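Local coordinates for protein PRO-PRO endopeptidase (Paenibacillus alvei, PDB 6FPC) that cleaves peptide bonds between two proline residues as a secreted zinc-dependent endopeptidase, acting on a cell surface protein and so possibly regulating bacterial adhesion, at residues R70-G74 / T75-W79; F157-A160 / A161-Y164; Y164-S167 / D168-S172. All coordinates share one frame; numbering follows the deposited sequence.

Along the chain the three contacts come in order. Contact 1 is a turn in the surface loop between strand 47-51 and strand 84-86. Contact 2 follows later, in the buried middle of helix 153-166, the helix that supplies the zinc ligand Glu155. Contact 3 opens at Tyr164, where contact 2 closes, and carries the chain from that helix into helix 168-177. The centres of contacts 2 and 3 are about 9 Å apart, whereas contact 1 lies about 26 Å and 33 Å from them, centre to centre, and across the chain's centre from contact 3. Contact 2 backs the zinc site, and contact 3 ends helix 153-166 and starts the next, Thr170 bonding back to Leu163 O.

Contact 1 of 3, residues R70-G74 / T75-W79; sequences RGWEG and TGLTW
Thr75 turns its hydroxyl back onto Trp72 and engages both the backbone and the indole of that residue. OG1 of Thr75 donates a short hydrogen bond to O of Trp72, 2.7 Å long, reaching the oxygen with a tilt of 17° from the carbonyl plane. The same OG1 lies in the indole plane at the ring edge, 3.5 Å from CE3 of Trp72, while the methyl CG2 of Thr75 stands 3.8 Å from that carbon. Threonine suits the place because its chi1 of 68° sets OG1 between its own backbone N and carbonyl carbon, from where the hydroxyl can face both back and forward along the chain. Forward, it accepts a hydrogen bond from the N-H of Leu77, with N of Leu77 3.3 Å from OG1 of Thr75.

Leu77 brings its CD2 methyl obliquely to the indole, 4.0 Å from CD2 of Trp72 and off toward the rim of the ring system, an apolar contact. A water donates to O of Trp72 and to O of Leu77, tying the ends of the bend together. The amide of Thr75 makes the weak i+3 to i bond of the turn to O of Trp72, so this oxygen gathers several donors. Gly74, with a phi of 78°, takes the positive phi required at the third position of a type II turn, a conformation that favours glycine.

The arrangement is a type II beta turn from Trp72 to Thr75 running into an ST turn at Thr75, on a surface loop whose Trp72 side chain is about 8 Å, between nearest atoms, from the side chain of the zinc ligand Tyr148.

Contact 2 of 3, residues F157-A160 / A161-Y164; sequences FAEA and ASLY
From Phe157 to Tyr164 the backbone is regular alpha helix, the amides of Ala161, Ser162, Leu163 and Tyr164 each bonding to the carbonyl four residues earlier, as in Leu163 N to Glu159 O at 2.9 Å. One carbonyl is gripped twice. OG of Ser162 donates to O of Ala158 over 2.8 Å, while N of Ser162 reaches the same O of Ala158 over 3.1 Å, the two donors coming from opposite faces of the carbonyl plane. With OG beside its own backbone N (chi1 -68°), the serine folds down onto the preceding turn and satisfies its hydroxyl within the buried helix.

Glu159 directs its carboxylate away from its own helix, into the protein, where OE1 bonds to ND1 of the zinc ligand His111 and OE2 to the amide of Leu106, so this glutamate is a second-shell residue that probably fixes the rotation of the imidazole.

The small side chains of Ala158, Ala161 and Ser162 are consistent with close packing against helix 108-121: Ala158 packs on His111 and His115, Ala161 on Leu114 and Ser162 on Ile110. On other sides, Phe157 and Ala160 touch helix 179-188, and Leu163 rests on Tyr143 of helix 140-143, so helices 108-121, 179-188 and 140-143 all pack on this stretch, with loop residues such as Val125 and Phe189 filling in beside them.

Contact 3 of 3, residues Y164-S167 / D168-S172; sequences YLYS and DATRS
Arg171 lays its guanidinium flat on the Tyr164 ring, the planes only 13° apart and the centres 4.0 Å from each other. The overlap is also a cation-pi contact, CZ of Arg171 sitting over the ring face, and NH2 of Arg171 approaches CE1 of Tyr164 to 3.5 Å. Arginine suits the site because it can stack and donate at once. While its face covers the ring, NE of Arg171 gives a nearly straight bond of 2.8 Å to O of Tyr164, lying in the carbonyl plane, with the oxygen in the guanidinium plane; NH2 of Arg171 adds a weak bond to O of Tyr164. The extended start of the arginine chain, followed by a bend at chi3 (-72°), brings the group back over the tyrosine.

Behind this pair, the amide of Arg171 bonds to O of Ser167 at the start of the new helix. Ser167 and Thr170 exchange bonds: OG of Ser167 accepts from N of Thr170 at 3.2 Å, and OG1 of Thr170 accepts from N of Ser167 at 3.3 Å. Both are small hydroxyl residues, and each can fold its oxygen back onto the other's main chain. OG1 of Thr170 also bonds to O of Leu163, so that one hydroxyl links both helices. Asp168, in the first turn, carries a negative charge that would suit the positive end of the helix dipole.

Further out, helix 179-188 touches Tyr164 through Met185 and Ala186 and Arg171 through Tyr182, while Tyr166 rests on Ile110 of helix 108-121. The whole is a tight helix-to-helix junction: a capping box with Ser167 as N-cap starts helix 168-177, while Thr170 and Arg171 bond to the carbonyls of Leu163 and Tyr164 near the end of helix 153-166.

Contact 1 of 3, residues R70-G74 / T75-W79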
ATOM      1  N   ARG A  70     -13.699   8.932   4.993  1.00 22.55           N
ATOM      2  CA  ARG A  70     -14.862   8.188   5.491  1.00 22.45           C
ATOM      3  C   ARG A  70     -14.572   7.436   6.781  1.00 24.07           C
ATOM      4  O   ARG A  70     -13.553   6.741   6.874  1.00 24.36           O
ATOM      5  CB  ARG A  70     -15.372   7.202   4.447  1.00 21.58           C
ATOM      6  CG  ARG A  70     -16.798   6.837   4.763  1.00 30.45           C
ATOM      7  CD  ARG A  70     -17.376   6.100   3.603  1.00 29.84           C
ATOM      8  NE  ARG A  70     -18.819   5.919   3.769  1.00 29.21           N
ATOM      9  CZ  ARG A  70     -19.587   5.436   2.812  1.00 42.88           C
ATOM     10  NH1 ARG A  70     -19.060   5.094   1.645  1.00 26.72           N
ATOM     11  NH2 ARG A  70     -20.892   5.286   3.012  1.00 30.63           N
ATOM     12  N   GLY A  71     -15.478   7.600   7.746  1.00 21.26           N
ATOM     13  CA  GLY A  71     -15.400   6.974   9.067  1.00 22.05           C
ATOM     14  C   GLY A  71     -14.728   7.842  10.116  1.00 24.45           C
ATOM     15  O   GLY A  71     -14.629   7.439  11.278  1.00 23.38           O
ATOM     16  N   TRP A  72     -14.308   9.065   9.737  1.00 20.46           N
ATOM     17  CA  TRP A  72     -13.532   9.907  10.639  1.00 21.35           C
ATOM     18  C   TRP A  72     -14.195  11.250  11.027  1.00 24.58           C
ATOM     19  O   TRP A  72     -13.508  12.144  11.517  1.00 24.40           O
ATOM     20  CB  TRP A  72     -12.139  10.096  10.010  1.00 20.07           C
ATOM     21  CG  TRP A  72     -11.353   8.840  10.144  1.00 21.19           C
ATOM     22  CD1 TRP A  72     -11.422   7.726   9.349  1.00 23.95           C
ATOM     23  CD2 TRP A  72     -10.509   8.497  11.249  1.00 21.15           C
ATOM     24  NE1 TRP A  72     -10.663   6.713   9.892  1.00 22.96           N
ATOM     25  CE2 TRP A  72     -10.080   7.168  11.054  1.00 24.47           C
ATOM     26  CE3 TRP A  72     -10.072   9.195  12.393  1.00 23.43           C
ATOM     27  CZ2 TRP A  72      -9.251   6.509  11.975  1.00 23.49           C
ATOM     28  CZ3 TRP A  72      -9.216   8.557  13.284  1.00 24.97           C
ATOM     29  CH2 TRP A  72      -8.797   7.236  13.056  1.00 25.12           C
ATOM     30  N   GLU A  73     -15.527  11.351  10.940  1.00 24.95           N
ATOM     31  CA  GLU A  73     -16.217  12.574  11.363  1.00 25.72           C
ATOM     32  C   GLU A  73     -16.015  12.759  12.878  1.00 27.41           C
ATOM     33  O   GLU A  73     -15.948  11.765  13.621  1.00 25.30           O
ATOM     34  CB  GLU A  73     -17.713  12.496  11.070  1.00 28.46           C
ATOM     35  CG  GLU A  73     -18.079  12.667   9.599  1.00 44.62           C
ATOM     36  CD  GLU A  73     -17.972  14.077   9.044  1.00 69.85           C
ATOM     37  OE1 GLU A  73     -18.488  15.020   9.689  1.00 76.89           O
ATOM     38  OE2 GLU A  73     -17.380  14.234   7.952  1.00 58.63           O
ATOM     39  N   GLY A  74     -15.855  14.011  13.286  1.00 25.29           N
ATOM     40  CA  GLY A  74     -15.706  14.429  14.679  1.00 24.97           C
ATOM     41  C   GLY A  74     -14.339  14.209  15.295  1.00 30.76           C
ATOM     42  O   GLY A  74     -14.198  14.361  16.507  1.00 32.36           O
ATOM     43  N   THR A  75     -13.312  13.881  14.478  1.00 27.02           N
ATOM     44  CA  THR A  75     -11.945  13.617  14.964  1.00 25.88           C
ATOM     45  C   THR A  75     -10.945  14.727  14.584  1.00 30.52           C
ATOM     46  O   THR A  75      -9.791  14.688  15.002  1.00 28.81           O
ATOM     47  CB  THR A  75     -11.432  12.297  14.387  1.00 25.95           C
ATOM     48  OG1 THR A  75     -11.238  12.446  12.962  1.00 23.12           O
ATOM     49  CG2 THR A  75     -12.345  11.070  14.727  1.00 25.86           C
ATOM     50  N   GLY A  76     -11.377  15.660  13.740  1.00 28.12           N
ATOM     51  CA  GLY A  76     -10.521  16.732  13.249  1.00 27.25           C
ATOM     52  C   GLY A  76      -9.599  16.293  12.130  1.00 28.55           C
ATOM     53  O   GLY A  76      -8.820  17.094  11.619  1.00 29.66           O
ATOM     54  N   LEU A  77      -9.718  15.043  11.692  1.00 23.35           N
ATOM     55  CA  LEU A  77      -8.880  14.553  10.612  1.00 23.91           C
ATOM     56  C   LEU A  77      -9.433  14.944   9.238  1.00 25.04           C
ATOM     57  O   LEU A  77     -10.640  14.872   9.008  1.00 24.85           O
ATOM     58  CB  LEU A  77      -8.776  13.021  10.690  1.00 23.95           C
ATOM     59  CG  LEU A  77      -7.658  12.393   9.850  1.00 28.48           C
ATOM     60  CD1 LEU A  77      -6.375  12.242  10.691  1.00 29.00           C
ATOM     61  CD2 LEU A  77      -8.097  11.033   9.310  1.00 28.43           C
ATOM     62  N   THR A  78      -8.537  15.318   8.320  1.00 21.54           N
ATOM     63  CA  THR A  78      -8.887  15.569   6.907  1.00 21.18           C
ATOM     64  C   THR A  78      -7.881  14.774   6.079  1.00 23.52           C
ATOM     65  O   THR A  78      -6.867  14.349   6.630  1.00 22.17           O
ATOM     66  CB  THR A  78      -8.911  17.062   6.536  1.00 27.24           C
ATOM     67  OG1 THR A  78      -7.619  17.614   6.778  1.00 31.52           O
ATOM     68  CG2 THR A  78     -10.001  17.859   7.283  1.00 24.57           C
ATOM     69  N   TRP A  79      -8.098  14.656   4.754  1.00 22.18           N
ATOM     70  CA  TRP A  79      -7.175  13.981   3.832  1.00 22.85           C
ATOM     71  C   TRP A  79      -5.744  14.595   3.852  1.00 26.28           C
ATOM     72  O   TRP A  79      -4.761  13.921   3.552  1.00 26.77           O
ATOM     73  CB  TRP A  79      -7.750  13.978   2.423  1.00 20.69           C
ATOM     74  CG  TRP A  79      -8.783  12.914   2.198  1.00 20.03           C
ATOM     75  CD1 TRP A  79     -10.133  13.077   2.179  1.00 23.09           C
ATOM     76  CD2 TRP A  79      -8.546  11.504   2.021  1.00 19.57           C
ATOM     77  NE1 TRP A  79     -10.758  11.866   1.978  1.00 23.12           N
ATOM     78  CE2 TRP A  79      -9.810  10.878   1.913  1.00 23.06           C
ATOM     79  CE3 TRP A  79      -7.390  10.702   2.035  1.00 20.95           C
ATOM     80  CZ2 TRP A  79      -9.951   9.488   1.736  1.00 21.93           C
ATOM     81  CZ3 TRP A  79      -7.521   9.333   1.819  1.00 21.96           C
ATOM     82  CH2 TRP A  79      -8.797   8.728   1.754  1.00 21.81           C
TER
HETATM   83  O   HOH W   1     -12.849  14.821  11.016  1.00 23.81           O

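Contact 2 of 3, residues F157-A160 / A161-Y164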
ATOM      1  N   PHE A 157      -5.557  -8.001   1.936  1.00 21.83           N
ATOM      2  CA  PHE A 157      -4.742  -8.279   0.757  1.00 21.95           C
ATOM      3  C   PHE A 157      -3.492  -7.404   0.770  1.00 24.99           C
ATOM      4  O   PHE A 157      -2.383  -7.918   0.750  1.00 22.72           O
ATOM      5  CB  PHE A 157      -5.523  -8.089  -0.569  1.00 23.28           C
ATOM      6  CG  PHE A 157      -4.613  -8.336  -1.753  1.00 24.09           C
ATOM      7  CD1 PHE A 157      -4.343  -9.634  -2.182  1.00 26.43           C
ATOM      8  CD2 PHE A 157      -3.940  -7.277  -2.371  1.00 24.28           C
ATOM      9  CE1 PHE A 157      -3.466  -9.872  -3.242  1.00 27.36           C
ATOM     10  CE2 PHE A 157      -3.035  -7.523  -3.419  1.00 28.51           C
ATOM     11  CZ  PHE A 157      -2.810  -8.818  -3.846  1.00 27.18           C
ATOM     12  N   ALA A 158      -3.663  -6.082   0.845  1.00 22.87           N
ATOM     13  CA  ALA A 158      -2.538  -5.144   0.813  1.00 22.67           C
ATOM     14  C   ALA A 158      -1.534  -5.351   1.976  1.00 26.30           C
ATOM     15  O   ALA A 158      -0.319  -5.308   1.767  1.00 25.82           O
ATOM     16  CB  ALA A 158      -3.054  -3.718   0.802  1.00 22.51           C
ATOM     17  N   GLU A 159      -2.040  -5.573   3.190  1.00 20.21           N
ATOM     18  CA  GLU A 159      -1.159  -5.725   4.336  1.00 21.39           C
ATOM     19  C   GLU A 159      -0.448  -7.102   4.365  1.00 26.77           C
ATOM     20  O   GLU A 159       0.762  -7.162   4.620  1.00 26.24           O
ATOM     21  CB  GLU A 159      -1.924  -5.448   5.632  1.00 21.95           C
ATOM     22  CG  GLU A 159      -1.016  -5.121   6.821  1.00 25.64           C
ATOM     23  CD  GLU A 159       0.053  -4.051   6.627  1.00 37.48           C
ATOM     24  OE1 GLU A 159      -0.144  -3.118   5.818  1.00 25.95           O
ATOM     25  OE2 GLU A 159       1.103  -4.149   7.294  1.00 34.52           O
ATOM     26  N   ALA A 160      -1.199  -8.194   4.108  1.00 24.15           N
ATOM     27  CA  ALA A 160      -0.633  -9.559   4.050  1.00 25.44           C
ATOM     28  C   ALA A 160       0.374  -9.686   2.878  1.00 29.33           C
ATOM     29  O   ALA A 160       1.403 -10.340   3.059  1.00 30.73           O
ATOM     30  CB  ALA A 160      -1.728 -10.597   3.916  1.00 26.97           C
ATOM     31  N   ALA A 161       0.120  -9.003   1.712  1.00 24.76           N
ATOM     32  CA  ALA A 161       1.082  -8.998   0.591  1.00 25.30           C
ATOM     33  C   ALA A 161       2.350  -8.211   1.018  1.00 28.43           C
ATOM     34  O   ALA A 161       3.471  -8.602   0.661  1.00 28.58           O
ATOM     35  CB  ALA A 161       0.472  -8.386  -0.658  1.00 24.89           C
ATOM     36  N   SER A 162       2.168  -7.143   1.815  1.00 24.34           N
ATOM     37  CA  SER A 162       3.286  -6.360   2.367  1.00 24.72           C
ATOM     38  C   SER A 162       4.146  -7.276   3.262  1.00 30.44           C
ATOM     39  O   SER A 162       5.366  -7.303   3.063  1.00 30.92           O
ATOM     40  CB  SER A 162       2.800  -5.157   3.168  1.00 25.82           C
ATOM     41  OG  SER A 162       2.188  -4.218   2.300  1.00 30.37           O
ATOM     42  N   LEU A 163       3.518  -8.062   4.197  1.00 26.85           N
ATOM     43  CA  LEU A 163       4.282  -9.011   5.042  1.00 27.65           C
ATOM     44  C   LEU A 163       5.096  -9.989   4.163  1.00 30.71           C
ATOM     45  O   LEU A 163       6.264 -10.256   4.439  1.00 30.05           O
ATOM     46  CB  LEU A 163       3.373  -9.809   5.991  1.00 28.59           C
ATOM     47  CG  LEU A 163       2.712  -9.052   7.163  1.00 34.22           C
ATOM     48  CD1 LEU A 163       1.655  -9.919   7.841  1.00 33.88           C
ATOM     49  CD2 LEU A 163       3.730  -8.658   8.217  1.00 37.80           C
ATOM     50  N   TYR A 164       4.475 -10.483   3.078  1.00 26.71           N
ATOM     51  CA  TYR A 164       5.096 -11.427   2.153  1.00 27.07           C
ATOM     52  C   TYR A 164       6.306 -10.862   1.413  1.00 33.01           C
ATOM     53  O   TYR A 164       7.304 -11.566   1.233  1.00 34.05           O
ATOM     54  CB  TYR A 164       4.060 -11.973   1.140  1.00 26.98           C
ATOM     55  CG  TYR A 164       4.642 -13.076   0.284  1.00 30.16           C
ATOM     56  CD1 TYR A 164       5.230 -12.792  -0.951  1.00 33.16           C
ATOM     57  CD2 TYR A 164       4.694 -14.384   0.744  1.00 31.08           C
ATOM     58  CE1 TYR A 164       5.875 -13.786  -1.690  1.00 35.18           C
ATOM     59  CE2 TYR A 164       5.329 -15.388   0.009  1.00 32.95           C
ATOM     60  CZ  TYR A 164       5.897 -15.088  -1.218  1.00 39.83           C
ATOM     61  OH  TYR A 164       6.530 -16.074  -1.930  1.00 41.75           O
TER

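Contact 3 of 3, residues Y164-S167 / D168-S172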
ATOM      1  N   TYR A 164       4.475 -10.483   3.078  1.00 26.71           N
ATOM      2  CA  TYR A 164       5.096 -11.427   2.153  1.00 27.07           C
ATOM      3  C   TYR A 164       6.306 -10.862   1.413  1.00 33.01           C
ATOM      4  O   TYR A 164       7.304 -11.566   1.233  1.00 34.05           O
ATOM      5  CB  TYR A 164       4.060 -11.973   1.140  1.00 26.98           C
ATOM      6  CG  TYR A 164       4.642 -13.076   0.284  1.00 30.16           C
ATOM      7  CD1 TYR A 164       5.230 -12.792  -0.951  1.00 33.16           C
ATOM      8  CD2 TYR A 164       4.694 -14.384   0.744  1.00 31.08           C
ATOM      9  CE1 TYR A 164       5.875 -13.786  -1.690  1.00 35.18           C
ATOM     10  CE2 TYR A 164       5.329 -15.388   0.009  1.00 32.95           C
ATOM     11  CZ  TYR A 164       5.897 -15.088  -1.218  1.00 39.83           C
ATOM     12  OH  TYR A 164       6.530 -16.074  -1.930  1.00 41.75           O
ATOM     13  N   LEU A 165       6.197  -9.615   0.942  1.00 29.57           N
ATOM     14  CA  LEU A 165       7.208  -8.981   0.103  1.00 29.44           C
ATOM     15  C   LEU A 165       8.315  -8.196   0.825  1.00 33.32           C
ATOM     16  O   LEU A 165       9.428  -8.154   0.303  1.00 32.97           O
ATOM     17  CB  LEU A 165       6.497  -8.068  -0.921  1.00 29.32           C
ATOM     18  CG  LEU A 165       5.588  -8.776  -1.967  1.00 33.47           C
ATOM     19  CD1 LEU A 165       4.684  -7.797  -2.677  1.00 33.48           C
ATOM     20  CD2 LEU A 165       6.393  -9.570  -2.988  1.00 36.26           C
ATOM     21  N   TYR A 166       8.029  -7.575   1.989  1.00 32.15           N
ATOM     22  CA  TYR A 166       8.951  -6.679   2.712  1.00 32.70           C
ATOM     23  C   TYR A 166      10.315  -7.300   3.075  1.00 36.83           C
ATOM     24  O   TYR A 166      11.358  -6.722   2.727  1.00 36.87           O
ATOM     25  CB  TYR A 166       8.266  -6.083   3.967  1.00 33.83           C
ATOM     26  CG  TYR A 166       9.083  -5.041   4.706  1.00 38.13           C
ATOM     27  CD1 TYR A 166       9.173  -3.733   4.236  1.00 39.57           C
ATOM     28  CD2 TYR A 166       9.743  -5.356   5.892  1.00 40.68           C
ATOM     29  CE1 TYR A 166       9.906  -2.766   4.924  1.00 42.48           C
ATOM     30  CE2 TYR A 166      10.466  -4.391   6.599  1.00 42.51           C
ATOM     31  CZ  TYR A 166      10.533  -3.095   6.116  1.00 51.28           C
ATOM     32  OH  TYR A 166      11.254  -2.142   6.794  1.00 56.36           O
ATOM     33  N   SER A 167      10.320  -8.437   3.794  1.00 32.58           N
ATOM     34  CA  SER A 167      11.569  -9.084   4.183  1.00 32.21           C
ATOM     35  C   SER A 167      11.383 -10.586   4.376  1.00 35.88           C
ATOM     36  O   SER A 167      10.242 -11.081   4.372  1.00 34.24           O
ATOM     37  CB  SER A 167      12.112  -8.462   5.467  1.00 33.60           C
ATOM     38  OG  SER A 167      11.223  -8.729   6.538  1.00 36.04           O
ATOM     39  N   ASP A 168      12.507 -11.308   4.588  1.00 32.39           N
ATOM     40  CA  ASP A 168      12.462 -12.736   4.843  1.00 33.30           C
ATOM     41  C   ASP A 168      11.861 -12.972   6.225  1.00 34.84           C
ATOM     42  O   ASP A 168      11.125 -13.947   6.405  1.00 33.75           O
ATOM     43  CB  ASP A 168      13.863 -13.357   4.754  1.00 38.59           C
ATOM     44  CG  ASP A 168      14.511 -13.299   3.376  1.00 55.13           C
ATOM     45  OD1 ASP A 168      15.762 -13.387   3.302  1.00 58.12           O
ATOM     46  OD2 ASP A 168      13.769 -13.174   2.372  1.00 61.31           O
ATOM     47  N   ALA A 169      12.146 -12.077   7.195  1.00 31.63           N
ATOM     48  CA  ALA A 169      11.600 -12.251   8.546  1.00 31.39           C
ATOM     49  C   ALA A 169      10.064 -12.094   8.586  1.00 33.70           C
ATOM     50  O   ALA A 169       9.395 -12.924   9.205  1.00 33.37           O
ATOM     51  CB  ALA A 169      12.261 -11.296   9.528  1.00 32.14           C
ATOM     52  N   THR A 170       9.522 -11.072   7.908  1.00 30.27           N
ATOM     53  CA  THR A 170       8.069 -10.822   7.881  1.00 28.86           C
ATOM     54  C   THR A 170       7.360 -11.963   7.118  1.00 31.30           C
ATOM     55  O   THR A 170       6.331 -12.439   7.588  1.00 29.79           O
ATOM     56  CB  THR A 170       7.704  -9.404   7.412  1.00 30.92           C
ATOM     57  OG1 THR A 170       8.063  -9.195   6.054  1.00 26.59           O
ATOM     58  CG2 THR A 170       8.292  -8.299   8.311  1.00 32.96           C
ATOM     59  N   ARG A 171       7.976 -12.477   6.031  1.00 28.25           N
ATOM     60  CA  ARG A 171       7.448 -13.612   5.239  1.00 28.57           C
ATOM     61  C   ARG A 171       7.360 -14.912   6.076  1.00 31.28           C
ATOM     62  O   ARG A 171       6.373 -15.643   5.987  1.00 28.69           O
ATOM     63  CB  ARG A 171       8.318 -13.828   3.983  1.00 30.47           C
ATOM     64  CG  ARG A 171       7.819 -14.910   3.033  1.00 34.59           C
ATOM     65  CD  ARG A 171       8.762 -15.097   1.860  1.00 37.36           C
ATOM     66  NE  ARG A 171       8.700 -13.981   0.911  1.00 44.02           N
ATOM     67  CZ  ARG A 171       9.305 -13.965  -0.274  1.00 61.39           C
ATOM     68  NH1 ARG A 171      10.037 -15.003  -0.672  1.00 52.32           N
ATOM     69  NH2 ARG A 171       9.187 -12.909  -1.071  1.00 40.90           N
ATOM     70  N   SER A 172       8.401 -15.193   6.881  1.00 30.04           N
ATOM     71  CA  SER A 172       8.465 -16.382   7.734  1.00 30.00           C
ATOM     72  C   SER A 172       7.368 -16.287   8.803  1.00 32.47           C
ATOM     73  O   SER A 172       6.696 -17.277   9.118  1.00 32.37           O
ATOM     74  CB  SER A 172       9.835 -16.471   8.399  1.00 34.11           C
ATOM     75  OG  SER A 172      10.818 -16.833   7.443  1.00 45.32           O
TER